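Long-range contacts in putative fimbrium tip subunit Fim1F (PDB 3R4R), which probably forms part of the tip of fimbriae, the cell-surface filaments that mediate adhesion and biofilm formation: residues 40-46 / 139-144; 132-137 / 229-233; 166-172 / 261-265. All coordinates share one frame; numbering follows the deposited sequence.

Contact 1: residues 40-46 / 139-144; sequences EELTIQN and ASLLVK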
ATOM      1  N   GLU A  40      -5.808  11.306   5.425  1.00 45.35           N
ATOM      2  CA  GLU A  40      -5.597  11.192   3.972  1.00 42.68           C
ATOM      3  C   GLU A  40      -5.063   9.803   3.596  1.00 41.72           C
ATOM      4  O   GLU A  40      -5.621   9.142   2.730  1.00 41.16           O
ATOM      5  CB  GLU A  40      -4.634  12.257   3.441  1.00 43.56           C
ATOM      6  CG  GLU A  40      -5.093  13.697   3.532  1.00 62.71           C
ATOM      7  CD  GLU A  40      -3.982  14.672   3.184  1.00 96.14           C
ATOM      8  OE1 GLU A  40      -3.459  14.618   2.046  1.00 87.06           O
ATOM      9  OE2 GLU A  40      -3.626  15.488   4.063  1.00 98.36           O
ATOM     10  N   GLU A  41      -4.026   9.348   4.290  1.00 36.22           N
ATOM     11  CA  GLU A  41      -3.360   8.074   4.025  1.00 35.11           C
ATOM     12  C   GLU A  41      -4.273   6.857   4.316  1.00 39.58           C
ATOM     13  O   GLU A  41      -4.003   5.772   3.801  1.00 40.02           O
ATOM     14  CB  GLU A  41      -2.089   7.974   4.852  1.00 36.16           C
ATOM     15  CG  GLU A  41      -1.070   9.025   4.426  1.00 39.63           C
ATOM     16  CD  GLU A  41       0.222   9.090   5.209  1.00 51.56           C
ATOM     17  OE1 GLU A  41       0.232   8.691   6.397  1.00 35.52           O
ATOM     18  OE2 GLU A  41       1.218   9.598   4.646  1.00 37.85           O
ATOM     19  N   LEU A  42      -5.353   7.046   5.071  1.00 36.25           N
ATOM     20  CA  LEU A  42      -6.326   6.004   5.396  1.00 35.90           C
ATOM     21  C   LEU A  42      -7.508   6.037   4.443  1.00 40.33           C
ATOM     22  O   LEU A  42      -8.348   5.136   4.492  1.00 41.61           O
ATOM     23  CB  LEU A  42      -6.839   6.155   6.844  1.00 37.11           C
ATOM     24  CG  LEU A  42      -5.883   5.847   7.986  1.00 42.66           C
ATOM     25  CD1 LEU A  42      -6.403   6.419   9.316  1.00 44.12           C
ATOM     26  CD2 LEU A  42      -5.599   4.357   8.097  1.00 43.69           C
ATOM     27  N   THR A  43      -7.597   7.082   3.606  1.00 36.84           N
ATOM     28  CA  THR A  43      -8.724   7.304   2.690  1.00 36.64           C
ATOM     29  C   THR A  43      -8.711   6.325   1.543  1.00 39.17           C
ATOM     30  O   THR A  43      -7.668   6.053   0.944  1.00 38.61           O
ATOM     31  CB  THR A  43      -8.706   8.748   2.132  1.00 35.78           C
ATOM     32  OG1 THR A  43      -8.852   9.627   3.227  1.00 42.55           O
ATOM     33  CG2 THR A  43      -9.839   9.043   1.153  1.00 31.61           C
ATOM     34  N   ILE A  44      -9.908   5.834   1.225  1.00 35.78           N
ATOM     35  CA  ILE A  44     -10.219   5.007   0.083  1.00 34.28           C
ATOM     36  C   ILE A  44     -11.240   5.797  -0.733  1.00 39.22           C
ATOM     37  O   ILE A  44     -12.321   6.107  -0.222  1.00 40.26           O
ATOM     38  CB  ILE A  44     -10.684   3.592   0.485  1.00 38.02           C
ATOM     39  CG1 ILE A  44      -9.599   2.867   1.273  1.00 38.28           C
ATOM     40  CG2 ILE A  44     -11.122   2.775  -0.763  1.00 37.64           C
ATOM     41  CD1 ILE A  44     -10.052   1.566   1.873  1.00 46.16           C
ATOM     42  N   GLN A  45     -10.871   6.161  -1.982  1.00 34.96           N
ATOM     43  CA  GLN A  45     -11.731   6.932  -2.872  1.00 34.41           C
ATOM     44  C   GLN A  45     -12.464   6.007  -3.826  1.00 40.43           C
ATOM     45  O   GLN A  45     -13.524   6.369  -4.318  1.00 45.06           O
ATOM     46  CB  GLN A  45     -10.919   7.970  -3.652  1.00 34.26           C
ATOM     47  CG  GLN A  45     -10.276   9.041  -2.778  1.00 47.08           C
ATOM     48  CD  GLN A  45      -9.674  10.158  -3.591  1.00 69.67           C
ATOM     49  OE1 GLN A  45     -10.337  10.805  -4.403  1.00 72.12           O
ATOM     50  NE2 GLN A  45      -8.432  10.487  -3.305  1.00 61.25           N
ATOM     51  N   ASN A  46     -11.924   4.807  -4.060  1.00 33.30           N
ATOM     52  CA  ASN A  46     -12.461   3.787  -4.966  1.00 32.37           C
ATOM     53  C   ASN A  46     -11.817   2.430  -4.685  1.00 34.12           C
ATOM     54  O   ASN A  46     -10.735   2.384  -4.115  1.00 35.02           O
ATOM     55  CB  ASN A  46     -12.225   4.199  -6.434  1.00 32.30           C
ATOM     56  CG  ASN A  46     -10.771   4.304  -6.849  1.00 43.17           C
ATOM     57  OD1 ASN A  46     -10.047   3.309  -6.951  1.00 39.90           O
ATOM     58  ND2 ASN A  46     -10.338   5.495  -7.201  1.00 32.30           N
ATOM     59  N   ALA A 139      -1.492  11.390  -1.109  1.00 39.73           N
ATOM     60  CA  ALA A 139      -1.745  10.773   0.202  1.00 38.48           C
ATOM     61  C   ALA A 139      -3.151  10.159   0.285  1.00 39.36           C
ATOM     62  O   ALA A 139      -3.301   9.065   0.825  1.00 39.39           O
ATOM     63  CB  ALA A 139      -1.575  11.812   1.305  1.00 39.39           C
ATOM     64  N   SER A 140      -4.155  10.842  -0.288  1.00 33.90           N
ATOM     65  CA  SER A 140      -5.557  10.428  -0.289  1.00 34.86           C
ATOM     66  C   SER A 140      -5.884   9.410  -1.437  1.00 38.37           C
ATOM     67  O   SER A 140      -7.005   8.909  -1.498  1.00 36.87           O
ATOM     68  CB  SER A 140      -6.453  11.660  -0.419  1.00 41.20           C
ATOM     69  OG  SER A 140      -6.068  12.455  -1.527  1.00 51.37           O
ATOM     70  N   LEU A 141      -4.909   9.066  -2.297  1.00 35.31           N
ATOM     71  CA  LEU A 141      -5.133   8.097  -3.367  1.00 34.33           C
ATOM     72  C   LEU A 141      -3.960   7.083  -3.371  1.00 38.17           C
ATOM     73  O   LEU A 141      -3.370   6.800  -4.401  1.00 40.35           O
ATOM     74  CB  LEU A 141      -5.315   8.795  -4.729  1.00 34.90           C
ATOM     75  CG  LEU A 141      -5.928   7.951  -5.877  1.00 41.58           C
ATOM     76  CD1 LEU A 141      -7.422   7.666  -5.642  1.00 42.25           C
ATOM     77  CD2 LEU A 141      -5.766   8.658  -7.209  1.00 44.52           C
ATOM     78  N   LEU A 142      -3.625   6.551  -2.196  1.00 33.73           N
ATOM     79  CA  LEU A 142      -2.599   5.516  -2.012  1.00 31.65           C
ATOM     80  C   LEU A 142      -3.248   4.134  -2.126  1.00 37.57           C
ATOM     81  O   LEU A 142      -4.306   3.906  -1.538  1.00 41.47           O
ATOM     82  CB  LEU A 142      -1.859   5.664  -0.672  1.00 30.00           C
ATOM     83  CG  LEU A 142      -0.960   6.902  -0.499  1.00 31.86           C
ATOM     84  CD1 LEU A 142      -0.529   7.070   0.966  1.00 30.38           C
ATOM     85  CD2 LEU A 142       0.202   6.929  -1.504  1.00 30.41           C
ATOM     86  N   VAL A 143      -2.631   3.224  -2.880  1.00 29.45           N
ATOM     87  CA  VAL A 143      -3.204   1.918  -3.141  1.00 28.32           C
ATOM     88  C   VAL A 143      -3.010   1.026  -1.906  1.00 34.35           C
ATOM     89  O   VAL A 143      -1.913   0.962  -1.326  1.00 34.08           O
ATOM     90  CB  VAL A 143      -2.612   1.259  -4.436  1.00 30.00           C
ATOM     91  CG1 VAL A 143      -3.107  -0.170  -4.628  1.00 29.39           C
ATOM     92  CG2 VAL A 143      -2.933   2.099  -5.673  1.00 28.51           C
ATOM     93  N   LYS A 144      -4.113   0.329  -1.532  1.00 29.34           N
ATOM     94  CA  LYS A 144      -4.187  -0.649  -0.441  1.00 28.54           C
ATOM     95  C   LYS A 144      -4.732  -1.963  -0.992  1.00 32.83           C
ATOM     96  O   LYS A 144      -5.520  -1.947  -1.938  1.00 30.49           O
ATOM     97  CB  LYS A 144      -5.037  -0.151   0.742  1.00 31.76           C
ATOM     98  CG  LYS A 144      -4.603   1.172   1.378  1.00 37.88           C
ATOM     99  CD  LYS A 144      -5.690   2.224   1.171  1.00 44.48           C
ATOM    100  CE  LYS A 144      -5.410   3.557   1.850  1.00 40.95           C
ATOM    101  NZ  LYS A 144      -4.270   4.299   1.237  1.00 30.53           N
TER
HETATM  102  O   HOH W   1      -5.017   6.870   0.574  1.00 35.73           O

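Contact 2: residues 132-137 / 229-233; sequences IAKGPV and FYTYE. With EDO (1,2-ethanediol), chain F; EDO (1,2-ethanediol), chain H.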
ATOM      1  N   ILE A 132       0.667  -2.936 -11.753  1.00 39.25           N
ATOM      2  CA  ILE A 132       0.146  -1.587 -11.891  1.00 38.95           C
ATOM      3  C   ILE A 132       1.364  -0.662 -11.916  1.00 44.33           C
ATOM      4  O   ILE A 132       2.327  -0.921 -11.194  1.00 43.66           O
ATOM      5  CB  ILE A 132      -0.922  -1.190 -10.814  1.00 41.29           C
ATOM      6  CG1 ILE A 132      -0.355  -1.214  -9.358  1.00 40.60           C
ATOM      7  CG2 ILE A 132      -2.205  -2.036 -10.987  1.00 41.77           C
ATOM      8  CD1 ILE A 132      -1.292  -0.845  -8.265  1.00 39.39           C
ATOM      9  N   ALA A 133       1.344   0.371 -12.790  1.00 43.01           N
ATOM     10  CA  ALA A 133       2.466   1.306 -12.989  1.00 43.24           C
ATOM     11  C   ALA A 133       2.110   2.743 -12.564  1.00 46.02           C
ATOM     12  O   ALA A 133       2.778   3.694 -12.996  1.00 44.22           O
ATOM     13  CB  ALA A 133       2.891   1.297 -14.450  1.00 45.61           C
ATOM     14  N   LYS A 134       1.077   2.905 -11.706  1.00 44.08           N
ATOM     15  CA  LYS A 134       0.685   4.226 -11.200  1.00 43.52           C
ATOM     16  C   LYS A 134       1.213   4.361  -9.777  1.00 46.75           C
ATOM     17  O   LYS A 134       0.662   3.783  -8.824  1.00 47.50           O
ATOM     18  CB  LYS A 134      -0.838   4.485 -11.293  1.00 45.85           C
ATOM     19  CG  LYS A 134      -1.278   4.678 -12.758  1.00 55.08           C
ATOM     20  CD  LYS A 134      -2.714   5.096 -12.952  1.00 61.48           C
ATOM     21  CE  LYS A 134      -3.026   5.245 -14.431  1.00 73.12           C
ATOM     22  NZ  LYS A 134      -4.450   5.593 -14.680  1.00 84.73           N
ATOM     23  N   GLY A 135       2.315   5.104  -9.692  1.00 40.48           N
ATOM     24  CA  GLY A 135       3.076   5.364  -8.483  1.00 38.96           C
ATOM     25  C   GLY A 135       2.394   6.087  -7.343  1.00 40.45           C
ATOM     26  O   GLY A 135       1.502   6.906  -7.561  1.00 40.76           O
ATOM     27  N   PRO A 136       2.851   5.826  -6.100  1.00 35.10           N
ATOM     28  CA  PRO A 136       2.273   6.526  -4.926  1.00 34.26           C
ATOM     29  C   PRO A 136       2.713   8.005  -4.869  1.00 38.63           C
ATOM     30  O   PRO A 136       3.891   8.295  -4.732  1.00 38.68           O
ATOM     31  CB  PRO A 136       2.814   5.725  -3.738  1.00 35.36           C
ATOM     32  CG  PRO A 136       4.029   5.056  -4.231  1.00 39.75           C
ATOM     33  CD  PRO A 136       3.915   4.879  -5.712  1.00 35.76           C
ATOM     34  N   VAL A 137       1.766   8.946  -5.055  1.00 36.98           N
ATOM     35  CA  VAL A 137       2.079  10.385  -5.092  1.00 37.30           C
ATOM     36  C   VAL A 137       1.135  11.188  -4.159  1.00 42.12           C
ATOM     37  O   VAL A 137       1.594  12.027  -3.396  1.00 40.93           O
ATOM     38  CB  VAL A 137       2.008  10.994  -6.533  1.00 41.00           C
ATOM     39  CG1 VAL A 137       2.556  12.438  -6.531  1.00 41.59           C
ATOM     40  CG2 VAL A 137       2.751  10.153  -7.552  1.00 40.68           C
ATOM     41  N   PHE A 229       7.568  11.396   1.450  1.00 36.17           N
ATOM     42  CA  PHE A 229       7.342  10.869   0.107  1.00 35.99           C
ATOM     43  C   PHE A 229       7.122   9.330   0.188  1.00 41.08           C
ATOM     44  O   PHE A 229       7.302   8.735   1.266  1.00 41.47           O
ATOM     45  CB  PHE A 229       8.518  11.252  -0.826  1.00 38.21           C
ATOM     46  CG  PHE A 229       9.881  10.962  -0.270  1.00 39.92           C
ATOM     47  CD1 PHE A 229      10.532  11.897   0.533  1.00 43.34           C
ATOM     48  CD2 PHE A 229      10.541   9.785  -0.591  1.00 42.11           C
ATOM     49  CE1 PHE A 229      11.797  11.622   1.068  1.00 46.46           C
ATOM     50  CE2 PHE A 229      11.812   9.516  -0.076  1.00 47.77           C
ATOM     51  CZ  PHE A 229      12.421  10.428   0.775  1.00 47.15           C
ATOM     52  N   TYR A 230       6.669   8.718  -0.940  1.00 36.68           N
ATOM     53  CA  TYR A 230       6.297   7.306  -1.029  1.00 36.49           C
ATOM     54  C   TYR A 230       6.958   6.581  -2.189  1.00 42.35           C
ATOM     55  O   TYR A 230       7.384   7.203  -3.155  1.00 43.41           O
ATOM     56  CB  TYR A 230       4.771   7.158  -1.209  1.00 36.58           C
ATOM     57  CG  TYR A 230       3.928   7.989  -0.275  1.00 37.91           C
ATOM     58  CD1 TYR A 230       3.676   7.572   1.030  1.00 39.09           C
ATOM     59  CD2 TYR A 230       3.401   9.212  -0.684  1.00 38.90           C
ATOM     60  CE1 TYR A 230       2.970   8.378   1.923  1.00 38.79           C
ATOM     61  CE2 TYR A 230       2.704  10.034   0.206  1.00 39.46           C
ATOM     62  CZ  TYR A 230       2.480   9.605   1.505  1.00 41.32           C
ATOM     63  OH  TYR A 230       1.719  10.358   2.352  1.00 39.71           O
ATOM     64  N   THR A 231       6.975   5.245  -2.106  1.00 39.55           N
ATOM     65  CA  THR A 231       7.506   4.332  -3.117  1.00 40.03           C
ATOM     66  C   THR A 231       6.919   2.926  -2.927  1.00 42.23           C
ATOM     67  O   THR A 231       6.604   2.522  -1.797  1.00 40.65           O
ATOM     68  CB  THR A 231       9.053   4.281  -3.078  1.00 49.28           C
ATOM     69  OG1 THR A 231       9.516   3.360  -4.062  1.00 45.48           O
ATOM     70  CG2 THR A 231       9.610   3.862  -1.715  1.00 50.66           C
ATOM     71  N   TYR A 232       6.823   2.161  -4.034  1.00 37.67           N
ATOM     72  CA  TYR A 232       6.482   0.770  -3.925  1.00 36.21           C
ATOM     73  C   TYR A 232       7.771   0.026  -3.584  1.00 45.38           C
ATOM     74  O   TYR A 232       8.845   0.550  -3.894  1.00 46.22           O
ATOM     75  CB  TYR A 232       5.801   0.240  -5.201  1.00 36.45           C
ATOM     76  CG  TYR A 232       4.456   0.827  -5.565  1.00 32.96           C
ATOM     77  CD1 TYR A 232       3.390   0.781  -4.665  1.00 33.01           C
ATOM     78  CD2 TYR A 232       4.173   1.194  -6.876  1.00 33.64           C
ATOM     79  CE1 TYR A 232       2.129   1.268  -5.009  1.00 31.43           C
ATOM     80  CE2 TYR A 232       2.894   1.614  -7.254  1.00 32.76           C
ATOM     81  CZ  TYR A 232       1.879   1.665  -6.311  1.00 36.11           C
ATOM     82  OH  TYR A 232       0.631   2.107  -6.660  1.00 38.34           O
ATOM     83  N   GLU A 233       7.696  -1.136  -2.890  1.00 45.01           N
ATOM     84  CA  GLU A 233       8.844  -2.025  -2.589  1.00 47.21           C
ATOM     85  C   GLU A 233       9.786  -2.249  -3.765  1.00 52.58           C
ATOM     86  O   GLU A 233       9.338  -2.259  -4.920  1.00 52.54           O
ATOM     87  CB  GLU A 233       8.365  -3.427  -2.176  1.00 49.33           C
ATOM     88  CG  GLU A 233       7.667  -3.536  -0.856  1.00 54.91           C
ATOM     89  CD  GLU A 233       7.305  -4.953  -0.485  1.00 62.72           C
ATOM     90  OE1 GLU A 233       7.022  -5.804  -1.366  1.00 52.39           O
ATOM     91  OE2 GLU A 233       7.246  -5.188   0.738  1.00 57.60           O
TER
HETATM   92  C1  EDO F 322       6.912  10.454  -4.747  1.00 45.49           C
HETATM   93  O1  EDO F 322       6.056  10.419  -5.902  1.00 51.71           O
HETATM   94  C2  EDO F 322       6.333  11.389  -3.690  1.00 43.09           C
HETATM   95  O2  EDO F 322       5.425  10.716  -2.815  1.00 48.32           O
HETATM   96  C1  EDO H 325      -2.712  -0.159 -14.894  1.00 48.24           C
HETATM   97  O1  EDO H 325      -2.018  -1.210 -15.596  1.00 52.92           O
HETATM   98  C2  EDO H 325      -1.768   0.768 -14.131  1.00 44.17           C
HETATM   99  O2  EDO H 325      -0.891   1.510 -15.002  1.00 53.81           O

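Contact 3: residues 166-172 / 261-265; sequences IQLSAKI and FIKGN. With EDO (1,2-ethanediol), chain E.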
ATOM      1  N   ILE A 166      -3.661  -3.597   3.577  1.00 39.25           N
ATOM      2  CA  ILE A 166      -2.330  -3.053   3.860  1.00 38.16           C
ATOM      3  C   ILE A 166      -2.039  -1.991   2.828  1.00 41.25           C
ATOM      4  O   ILE A 166      -2.545  -2.051   1.710  1.00 41.72           O
ATOM      5  CB  ILE A 166      -1.167  -4.099   3.924  1.00 41.55           C
ATOM      6  CG1 ILE A 166      -0.886  -4.749   2.520  1.00 40.71           C
ATOM      7  CG2 ILE A 166      -1.391  -5.122   5.030  1.00 43.21           C
ATOM      8  CD1 ILE A 166       0.498  -5.301   2.324  1.00 46.73           C
ATOM      9  N   GLN A 167      -1.159  -1.089   3.184  1.00 35.85           N
ATOM     10  CA  GLN A 167      -0.580  -0.042   2.368  1.00 33.74           C
ATOM     11  C   GLN A 167       0.429  -0.700   1.420  1.00 37.57           C
ATOM     12  O   GLN A 167       1.336  -1.378   1.893  1.00 39.40           O
ATOM     13  CB  GLN A 167       0.058   0.947   3.363  1.00 35.71           C
ATOM     14  CG  GLN A 167      -0.081   2.401   3.042  1.00 39.06           C
ATOM     15  CD  GLN A 167      -1.451   2.932   3.126  1.00 47.75           C
ATOM     16  OE1 GLN A 167      -2.007   3.346   2.116  1.00 43.43           O
ATOM     17  NE2 GLN A 167      -1.984   3.026   4.338  1.00 45.80           N
ATOM     18  N   LEU A 168       0.225  -0.612   0.096  1.00 33.50           N
ATOM     19  CA  LEU A 168       1.099  -1.250  -0.893  1.00 33.39           C
ATOM     20  C   LEU A 168       2.427  -0.463  -1.051  1.00 36.72           C
ATOM     21  O   LEU A 168       3.407  -0.995  -1.526  1.00 35.97           O
ATOM     22  CB  LEU A 168       0.369  -1.370  -2.257  1.00 32.26           C
ATOM     23  CG  LEU A 168       0.999  -2.215  -3.352  1.00 33.42           C
ATOM     24  CD1 LEU A 168       1.279  -3.645  -2.863  1.00 35.47           C
ATOM     25  CD2 LEU A 168       0.143  -2.219  -4.552  1.00 31.61           C
ATOM     26  N   SER A 169       2.452   0.768  -0.608  1.00 35.94           N
ATOM     27  CA  SER A 169       3.636   1.609  -0.618  1.00 35.19           C
ATOM     28  C   SER A 169       4.248   1.705   0.762  1.00 38.00           C
ATOM     29  O   SER A 169       3.601   1.381   1.761  1.00 35.80           O
ATOM     30  CB  SER A 169       3.290   3.009  -1.122  1.00 36.60           C
ATOM     31  OG  SER A 169       2.386   3.658  -0.247  1.00 45.83           O
ATOM     32  N   ALA A 170       5.506   2.147   0.803  1.00 36.65           N
ATOM     33  CA  ALA A 170       6.218   2.519   2.015  1.00 37.26           C
ATOM     34  C   ALA A 170       6.184   4.041   2.166  1.00 38.80           C
ATOM     35  O   ALA A 170       6.210   4.744   1.153  1.00 37.74           O
ATOM     36  CB  ALA A 170       7.639   2.003   1.972  1.00 39.64           C
ATOM     37  N   LYS A 171       6.074   4.545   3.413  1.00 34.96           N
ATOM     38  CA  LYS A 171       6.074   5.973   3.711  1.00 35.44           C
ATOM     39  C   LYS A 171       7.454   6.360   4.258  1.00 40.92           C
ATOM     40  O   LYS A 171       7.958   5.727   5.189  1.00 42.55           O
ATOM     41  CB  LYS A 171       4.934   6.313   4.696  1.00 39.47           C
ATOM     42  CG  LYS A 171       4.844   7.796   5.127  1.00 46.04           C
ATOM     43  CD  LYS A 171       3.750   7.986   6.189  1.00 44.66           C
ATOM     44  CE  LYS A 171       3.665   9.397   6.706  1.00 51.69           C
ATOM     45  NZ  LYS A 171       2.574   9.542   7.709  1.00 62.78           N
ATOM     46  N   ILE A 172       8.081   7.368   3.645  1.00 38.23           N
ATOM     47  CA  ILE A 172       9.443   7.800   4.047  1.00 39.04           C
ATOM     48  C   ILE A 172       9.438   9.296   4.385  1.00 41.16           C
ATOM     49  O   ILE A 172       9.057  10.115   3.547  1.00 40.89           O
ATOM     50  CB  ILE A 172      10.520   7.492   2.944  1.00 42.23           C
ATOM     51  CG1 ILE A 172      10.464   6.025   2.431  1.00 41.75           C
ATOM     52  CG2 ILE A 172      11.941   7.876   3.422  1.00 44.27           C
ATOM     53  CD1 ILE A 172      11.407   5.781   1.210  1.00 48.26           C
ATOM     54  N   PHE A 261      12.886  -0.581   2.548  1.00 49.80           N
ATOM     55  CA  PHE A 261      11.587   0.083   2.613  1.00 45.44           C
ATOM     56  C   PHE A 261      10.495  -0.889   2.167  1.00 51.45           C
ATOM     57  O   PHE A 261      10.281  -1.090   0.969  1.00 53.40           O
ATOM     58  CB  PHE A 261      11.606   1.353   1.755  1.00 44.29           C
ATOM     59  CG  PHE A 261      12.794   2.232   2.050  1.00 46.66           C
ATOM     60  CD1 PHE A 261      12.783   3.105   3.137  1.00 49.50           C
ATOM     61  CD2 PHE A 261      13.923   2.192   1.246  1.00 50.04           C
ATOM     62  CE1 PHE A 261      13.878   3.916   3.412  1.00 51.94           C
ATOM     63  CE2 PHE A 261      15.033   2.958   1.554  1.00 54.50           C
ATOM     64  CZ  PHE A 261      14.995   3.844   2.616  1.00 52.75           C
ATOM     65  N   ILE A 262       9.844  -1.531   3.146  1.00 45.02           N
ATOM     66  CA  ILE A 262       8.825  -2.548   2.921  1.00 43.13           C
ATOM     67  C   ILE A 262       7.451  -1.888   2.943  1.00 46.17           C
ATOM     68  O   ILE A 262       7.220  -0.973   3.717  1.00 47.72           O
ATOM     69  CB  ILE A 262       8.953  -3.678   3.998  1.00 47.64           C
ATOM     70  CG1 ILE A 262      10.371  -4.307   4.019  1.00 50.48           C
ATOM     71  CG2 ILE A 262       7.886  -4.776   3.838  1.00 46.39           C
ATOM     72  CD1 ILE A 262      10.784  -4.914   5.387  1.00 40.98           C
ATOM     73  N   LYS A 263       6.553  -2.340   2.066  1.00 41.79           N
ATOM     74  CA  LYS A 263       5.165  -1.900   1.984  1.00 38.94           C
ATOM     75  C   LYS A 263       4.467  -1.997   3.347  1.00 43.61           C
ATOM     76  O   LYS A 263       4.630  -2.995   4.069  1.00 46.41           O
ATOM     77  CB  LYS A 263       4.403  -2.748   0.956  1.00 38.29           C
ATOM     78  CG  LYS A 263       4.266  -4.220   1.353  1.00 32.55           C
ATOM     79  CD  LYS A 263       3.740  -5.066   0.210  1.00 26.46           C
ATOM     80  CE  LYS A 263       3.855  -6.538   0.497  1.00 35.56           C
ATOM     81  NZ  LYS A 263       5.270  -7.004   0.734  1.00 32.40           N
ATOM     82  N   GLY A 264       3.672  -0.986   3.658  1.00 35.87           N
ATOM     83  CA  GLY A 264       2.906  -0.956   4.890  1.00 36.04           C
ATOM     84  C   GLY A 264       3.707  -0.524   6.085  1.00 41.19           C
ATOM     85  O   GLY A 264       3.288  -0.783   7.210  1.00 42.81           O
ATOM     86  N   ASN A 265       4.859   0.131   5.848  1.00 37.98           N
ATOM     87  CA  ASN A 265       5.718   0.629   6.917  1.00 40.25           C
ATOM     88  C   ASN A 265       5.993   2.139   6.762  1.00 42.29           C
ATOM     89  O   ASN A 265       5.906   2.668   5.656  1.00 42.37           O
ATOM     90  CB  ASN A 265       7.042  -0.141   6.960  1.00 46.99           C
ATOM     91  CG  ASN A 265       6.929  -1.582   7.398  1.00 54.75           C
ATOM     92  OD1 ASN A 265       6.885  -1.894   8.588  1.00 48.72           O
ATOM     93  ND2 ASN A 265       6.940  -2.486   6.449  1.00 45.05           N
TER
HETATM   94  C1  EDO E 321       2.729   2.910   5.013  1.00 55.00           C
HETATM   95  O1  EDO E 321       2.464   3.785   3.898  1.00 56.01           O
HETATM   96  C2  EDO E 321       2.132   3.528   6.282  1.00 57.03           C
HETATM   97  O2  EDO E 321       1.919   2.512   7.276  1.00 66.06           O

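Contact 1: residues 40-46 / 139-144
K144 reaches across to E41, T43 and I44 and ties two irregular segments of a fimbrillin, an all-beta protein of the FimA/Mfa1 family. The 40-46 segment runs from the short helix 39-42 toward strand 46-52; the loop 139-144 leads into strand 144-152. Beginning at K144 CB, which packs on the carbonyl of I166, the chain bends at chi2 and sends CD past I44 CG1 (4.0 Å). K144 CE then passes 3.5 Å from T43 O. A second bend, chi4 68°, turns NZ inward, where it bonds to E41 O at 3.0 Å and, within its own segment, to L142 O at 2.8 Å. Water 1 and Q167 OE1 also accept from NZ, giving four oxygens for three ammonium protons. Water 1 further bridges T43 O, A139 O and L142 N. With a methionine in place of K144, the carbonyls of E41 and L142, the water and Q167 OE1 would probably lose their shared charged donor, in a spot that is largely buried. Backbones close up at E40 and S140, where S140 CA makes a CA-H...O contact of 3.3 Å with E40 O. Beyond it, Q45 donates NE2 to S140 O at 2.8 Å; the N-H...O angle is 177°, yet NE2 stands well above the carbonyl plane, 74° out of it, with the oxygen in the plane of the Q45 amide.

Contact 2: residues 132-137 / 229-233
I132 meets Y232 first: its CG1 sits between the backbone N and the carbonyl carbon (chi1 62°), and the extended arm beyond brings CD1 to 3.9 Å from Y232 OH, the two side chains crossing at about a right angle. A133 turns its CB away from the strand, and its backbone N makes a weak bond to an ethanediol probably left from crystallisation. K134 contributes its carbonyl, not its amine: Y232 OH donates to K134 O at 2.7 Å, tilted 22° from the carbonyl plane, and that oxygen lies at the edge of the ring, near its plane. With the hydroxyl so anchored, the ring is held at its far end. The partner here is strand 228-232, which pairs antiparallel with strand 161-179 in the transthyretin-like C-terminal domain, while 132-137 belongs to the loop linking strands 131-132 and 144-152; the loop thus runs along a strand without any backbone bond between the two segments. G135 passes the Y232 ring, and P136 follows as the main wedge. Its CD stands over the ring centre in a CH-pi contact, 3.7 Å from the centroid and 11° off the normal. The other two methylene carbons of the proline reach further along the strand: P136 CG is 3.6 Å from T231 N, and P136 CB is 3.5 Å from Y230 CB. P136 O accepts from O1 of a second ethanediol, whose O2 takes the N-H of Y230 at 3.0 Å. V137 ends the walk with its carbonyl oxygen at the edge of the Y230 ring, 4.3 Å from CE2.

Contact 3: residues 166-172 / 261-265
A type II beta turn, I262 to N265, docks against strand 161-179 and leads directly into strand 266-273. Two nearly straight backbone bonds fix it: G264 N donates to S169 O at 3.0 Å (N-H...O 175°), and K171 N donates to N265 O at 2.9 Å (177°). Regular parallel pairing would offer S169 O the amide of N265; here G264 supplies it one residue early, while N265 N makes a weak bond back to I262 O across the turn. G264 has phi 81°, a positive value that favours glycine at the third place of such a turn. The N265 side chain supports the same loop, since its ND2 donates to I262 O at 3.1 Å, from well above that carbonyl plane, and also to T208 O. K263 lies against the strand with its aliphatic part: CB is 3.2 Å from L168 O, and CD is 3.9 Å from I166 CD1. Its ammonium leads away to salt bridges with E212 and E233, so the carbon chain does the packing and the charge is matched beyond. At the other end A170 CB sits 3.5 Å from I262 O and faces F261 CB. I172, with CG1 beside its backbone N and the chain extended, places CD1 over one face of the F261 ring in a CH-pi contact, 3.9 Å from the centroid and offset toward the rim. A glycine-bearing turn that delivers the chain into a parallel strand pair here marks the entry to strand 266-273 in the transthyretin-like domain.

In the fold
Followed from the N terminus, the chain leaves 40-46, passes strands 46-52 to 131-132, lays down 132-137 and only then returns with 139-144 to close contact 1. Contact 2, already opened at 132-137, closes when strand 228-232 arrives, so contacts 1 and 2 cross. Contact 3 opens after contact 1 has closed, at 166-172, and ends at 261-265; it is in series with contact 1 and crosses contact 2. E41 links all three, through its carboxylate, to Y230 of contact 2 and K171 of contact 3. Strands 161-179 and 228-232 are sheet neighbours, which joins contacts 2 and 3, with the backbone bond between A170 and T231 as the direct tie.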